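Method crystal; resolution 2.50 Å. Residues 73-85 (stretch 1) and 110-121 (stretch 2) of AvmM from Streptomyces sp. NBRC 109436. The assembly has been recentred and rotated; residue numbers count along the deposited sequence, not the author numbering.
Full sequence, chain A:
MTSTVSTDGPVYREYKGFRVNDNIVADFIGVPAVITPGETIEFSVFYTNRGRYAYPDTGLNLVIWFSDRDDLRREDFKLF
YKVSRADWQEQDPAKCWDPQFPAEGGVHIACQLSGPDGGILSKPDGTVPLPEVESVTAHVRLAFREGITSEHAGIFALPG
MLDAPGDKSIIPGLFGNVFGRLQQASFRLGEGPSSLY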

# COMPACT_ATOMS: atom_id res chain seq x y z
N ARG A 73 -9.99 -20.25 -15.36
CA ARG A 73 -11.34 -20.35 -14.82
C ARG A 73 -11.28 -20.37 -13.29
O ARG A 73 -10.22 -20.56 -12.70
N ARG A 74 -12.46 -20.24 -12.66
CA ARG A 74 -12.53 -20.27 -11.19
C ARG A 74 -11.90 -21.54 -10.63
O ARG A 74 -11.27 -21.52 -9.56
N GLU A 75 -12.09 -22.66 -11.34
CA GLU A 75 -11.61 -23.99 -10.97
C GLU A 75 -10.09 -24.12 -10.94
O GLU A 75 -9.59 -25.05 -10.30
N ASP A 76 -9.35 -23.23 -11.60
CA ASP A 76 -7.90 -23.40 -11.72
C ASP A 76 -7.15 -22.92 -10.48
O ASP A 76 -5.91 -22.96 -10.46
N PHE A 77 -7.87 -22.43 -9.48
CA PHE A 77 -7.26 -21.99 -8.25
C PHE A 77 -8.15 -22.34 -7.07
O PHE A 77 -9.35 -22.60 -7.21
N LYS A 78 -7.54 -22.39 -5.90
CA LYS A 78 -8.25 -22.57 -4.65
C LYS A 78 -8.24 -21.26 -3.88
O LYS A 78 -7.22 -20.55 -3.85
N LEU A 79 -9.38 -20.95 -3.27
CA LEU A 79 -9.59 -19.64 -2.66
C LEU A 79 -10.36 -19.81 -1.36
O LEU A 79 -11.50 -20.29 -1.37
N PHE A 80 -9.74 -19.43 -0.25
CA PHE A 80 -10.39 -19.40 1.06
C PHE A 80 -10.28 -18.01 1.65
O PHE A 80 -9.32 -17.27 1.39
N TYR A 81 -11.26 -17.65 2.48
CA TYR A 81 -11.21 -16.34 3.08
C TYR A 81 -11.91 -16.38 4.43
O TYR A 81 -12.64 -17.32 4.77
N LYS A 82 -11.68 -15.30 5.18
CA LYS A 82 -12.19 -15.15 6.53
C LYS A 82 -12.41 -13.67 6.73
O LYS A 82 -11.47 -12.88 6.56
N VAL A 83 -13.65 -13.28 7.06
CA VAL A 83 -14.01 -11.87 7.20
C VAL A 83 -13.74 -11.45 8.63
O VAL A 83 -14.48 -11.81 9.55
N SER A 84 -12.66 -10.68 8.82
CA SER A 84 -12.26 -10.19 10.14
C SER A 84 -12.16 -11.35 11.13
O SER A 84 -11.41 -12.31 10.89
N ARG A 85 -12.93 -11.30 12.23
CA ARG A 85 -12.82 -12.33 13.25
C ARG A 85 -13.81 -13.51 13.08
O ARG A 85 -13.89 -14.37 13.96
N ALA A 110 -14.23 -12.81 -11.36
CA ALA A 110 -14.67 -12.00 -10.24
C ALA A 110 -15.31 -12.88 -9.17
O ALA A 110 -16.22 -13.66 -9.45
N CYS A 111 -14.80 -12.77 -7.94
CA CYS A 111 -15.21 -13.61 -6.82
C CYS A 111 -15.76 -12.79 -5.66
O CYS A 111 -15.14 -11.81 -5.24
N GLN A 112 -16.88 -13.24 -5.12
CA GLN A 112 -17.47 -12.60 -3.96
C GLN A 112 -16.86 -13.18 -2.68
O GLN A 112 -16.89 -14.39 -2.45
N LEU A 113 -16.35 -12.29 -1.83
CA LEU A 113 -15.82 -12.62 -0.50
C LEU A 113 -16.58 -11.86 0.58
O LEU A 113 -15.96 -11.21 1.43
N SER A 114 -17.92 -12.00 0.61
CA SER A 114 -18.75 -11.22 1.51
C SER A 114 -19.06 -12.05 2.76
O SER A 114 -18.68 -13.22 2.88
N GLY A 115 -19.75 -11.43 3.71
CA GLY A 115 -20.24 -12.14 4.86
C GLY A 115 -20.01 -11.41 6.16
O GLY A 115 -19.25 -10.43 6.23
N PRO A 116 -20.65 -11.89 7.23
CA PRO A 116 -20.48 -11.27 8.55
C PRO A 116 -19.03 -11.32 9.00
O PRO A 116 -18.28 -12.25 8.67
N ASP A 117 -18.65 -10.32 9.80
CA ASP A 117 -17.26 -10.09 10.18
C ASP A 117 -16.96 -10.55 11.59
O ASP A 117 -15.92 -10.18 12.14
N GLY A 118 -17.83 -11.36 12.18
CA GLY A 118 -17.66 -11.78 13.55
C GLY A 118 -18.22 -10.83 14.58
O GLY A 118 -17.76 -10.84 15.74
N GLY A 119 -19.20 -10.00 14.22
CA GLY A 119 -19.79 -9.14 15.22
C GLY A 119 -19.00 -7.89 15.56
O GLY A 119 -19.20 -7.32 16.63
N ILE A 120 -18.08 -7.48 14.70
CA ILE A 120 -17.44 -6.19 14.91
C ILE A 120 -18.40 -5.11 14.42
O ILE A 120 -19.00 -4.39 15.22
N LEU A 121 -18.58 -5.00 13.10
CA LEU A 121 -19.60 -4.14 12.51
C LEU A 121 -20.90 -4.89 12.20
O LEU A 121 -21.97 -4.26 12.13

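Arg-74 opens the contact. Its CB points toward stretch 2, chi1 is t and chi2 p, and CD lies 4.0 Å from Cys-111 SG. The alternate residues of strand 77-83 then face stretch 2. Phe-77 (chi1 p) meets the same sulfur at its ring edge, with CZ 4.3 Å from Cys-111 SG. Leu-79 has an off-well chi1 of -143° and chi2 t. Its CD1 reaches Cys-111 CB at 4.1 Å and Leu-113 CD1 at 4.2 Å. Phe-80 and Lys-82 point away.

Tyr-81 (chi1 p) lays one ring face against Leu-113 (m, p), whose CB sits 3.9 Å from the ring centroid in a CH-pi contact. The phenol reaches past it, and Tyr-81 OH donates a hydrogen bond to Ser-114 O at 2.6 Å. Val-83 (t) packs on backbone: CG1 is 3.6 Å from Gly-115 O, and CB is 3.4 Å from Pro-116 O. Ser-84 (m) places CB 3.2 Å from Asp-117 O and 4.1 Å from Ile-120 CD1.

Arg-85 starts sideways, but its extended chain (p, t, t) turns its end to the glycine turn. Arg-85 NE donates to Gly-118 O at 2.7 Å. Ile-120 CG1 covers one guanidinium face, 3.6 Å from Arg-85 NE. At Gly-118, a CB would clash with Arg-85 CG.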

# COMPACT_ATOMS: atom_id res chain seq x y z
CB ARG A 73 -12.05 -21.61 -15.34
CG ARG A 73 -12.18 -21.62 -16.84
CD ARG A 73 -13.08 -20.48 -17.35
NE ARG A 73 -13.17 -20.54 -18.81
CZ ARG A 73 -12.44 -19.79 -19.63
NH1 ARG A 73 -11.58 -18.88 -19.14
NH2 ARG A 73 -12.58 -19.92 -20.95
CB ARG A 74 -14.00 -20.15 -10.74
CG ARG A 74 -14.22 -20.36 -9.24
CD ARG A 74 -13.43 -19.37 -8.37
NE ARG A 74 -13.68 -19.59 -6.94
CZ ARG A 74 -13.02 -20.48 -6.20
NH1 ARG A 74 -12.06 -21.23 -6.74
NH2 ARG A 74 -13.32 -20.62 -4.91
CB GLU A 75 -12.19 -25.03 -11.95
CG GLU A 75 -13.71 -25.25 -11.86
CD GLU A 75 -14.53 -24.04 -12.28
OE1 GLU A 75 -14.30 -23.53 -13.41
OE2 GLU A 75 -15.40 -23.57 -11.47
CB ASP A 76 -7.35 -22.64 -12.93
CG ASP A 76 -7.86 -23.19 -14.23
OD1 ASP A 76 -7.85 -24.43 -14.39
OD2 ASP A 76 -8.27 -22.36 -15.08
CB PHE A 77 -6.93 -20.49 -8.30
CG PHE A 77 -8.12 -19.59 -8.62
CD1 PHE A 77 -8.89 -19.05 -7.60
CD2 PHE A 77 -8.40 -19.24 -9.94
CE1 PHE A 77 -9.95 -18.20 -7.89
CE2 PHE A 77 -9.46 -18.39 -10.23
CZ PHE A 77 -10.23 -17.86 -9.20
CB LYS A 78 -7.63 -23.69 -3.82
CG LYS A 78 -7.87 -25.04 -4.40
CD LYS A 78 -7.33 -26.11 -3.50
CE LYS A 78 -7.52 -27.45 -4.16
NZ LYS A 78 -8.96 -27.82 -4.32
CB LEU A 79 -10.36 -18.71 -3.62
CG LEU A 79 -9.97 -17.23 -3.65
CD1 LEU A 79 -11.08 -16.39 -4.29
CD2 LEU A 79 -9.61 -16.69 -2.29
CB PHE A 80 -9.76 -20.39 2.04
CG PHE A 80 -10.07 -21.82 1.74
CD1 PHE A 80 -9.42 -22.47 0.68
CD2 PHE A 80 -10.99 -22.52 2.52
CE1 PHE A 80 -9.70 -23.80 0.40
CE2 PHE A 80 -11.29 -23.86 2.25
CZ PHE A 80 -10.65 -24.51 1.18
CB TYR A 81 -11.82 -15.27 2.17
CG TYR A 81 -13.33 -15.27 2.09
CD1 TYR A 81 -14.00 -16.21 1.29
CD2 TYR A 81 -14.09 -14.31 2.74
CE1 TYR A 81 -15.37 -16.22 1.18
CE2 TYR A 81 -15.47 -14.30 2.64
CZ TYR A 81 -16.12 -15.27 1.85
OH TYR A 81 -17.50 -15.28 1.73
CB LYS A 82 -11.19 -15.73 7.53
CG LYS A 82 -11.20 -15.20 8.93
CD LYS A 82 -9.79 -15.31 9.50
CE LYS A 82 -9.76 -15.66 10.95
NZ LYS A 82 -10.51 -14.66 11.77
CB VAL A 83 -15.47 -11.62 6.81
CG1 VAL A 83 -15.75 -10.15 6.86
CG2 VAL A 83 -15.75 -12.16 5.42
CB SER A 84 -13.26 -9.15 10.65
OG SER A 84 -13.21 -8.01 9.81
CB ARG A 85 -12.92 -11.70 14.64
CG ARG A 85 -14.31 -11.28 15.14
CD ARG A 85 -14.17 -10.57 16.51
NE ARG A 85 -15.48 -10.12 17.00
CZ ARG A 85 -15.68 -9.16 17.91
NH1 ARG A 85 -14.64 -8.53 18.48
NH2 ARG A 85 -16.94 -8.87 18.28
CB ALA A 110 -15.65 -10.92 -10.71
CB CYS A 111 -14.05 -14.46 -6.33
SG CYS A 111 -13.39 -15.50 -7.58
CB GLN A 112 -18.99 -12.77 -3.97
CG GLN A 112 -19.70 -11.94 -2.92
CD GLN A 112 -21.22 -12.10 -2.96
OE1 GLN A 112 -21.90 -11.87 -1.96
NE2 GLN A 112 -21.76 -12.45 -4.12
CB LEU A 113 -14.32 -12.27 -0.43
CG LEU A 113 -13.30 -13.25 -1.02
CD1 LEU A 113 -13.45 -13.36 -2.54
CD2 LEU A 113 -11.89 -12.80 -0.67
CB SER A 114 -20.07 -10.81 0.85
OG SER A 114 -20.92 -11.95 0.58
CB PRO A 116 -21.37 -12.12 9.46
CG PRO A 116 -22.27 -12.87 8.54
CD PRO A 116 -21.57 -13.04 7.25
CB ASP A 117 -16.93 -8.60 10.05
CG ASP A 117 -17.60 -7.75 11.13
OD1 ASP A 117 -18.55 -8.22 11.80
OD2 ASP A 117 -17.23 -6.57 11.26
CB ILE A 120 -16.07 -6.15 14.23
CG1 ILE A 120 -15.24 -7.27 14.83
CG2 ILE A 120 -15.40 -4.81 14.42
CD1 ILE A 120 -13.83 -7.38 14.30
CB LEU A 121 -19.07 -3.52 11.21
CG LEU A 121 -17.84 -2.63 11.39
CD1 LEU A 121 -17.33 -2.11 10.05
CD2 LEU A 121 -18.20 -1.48 12.31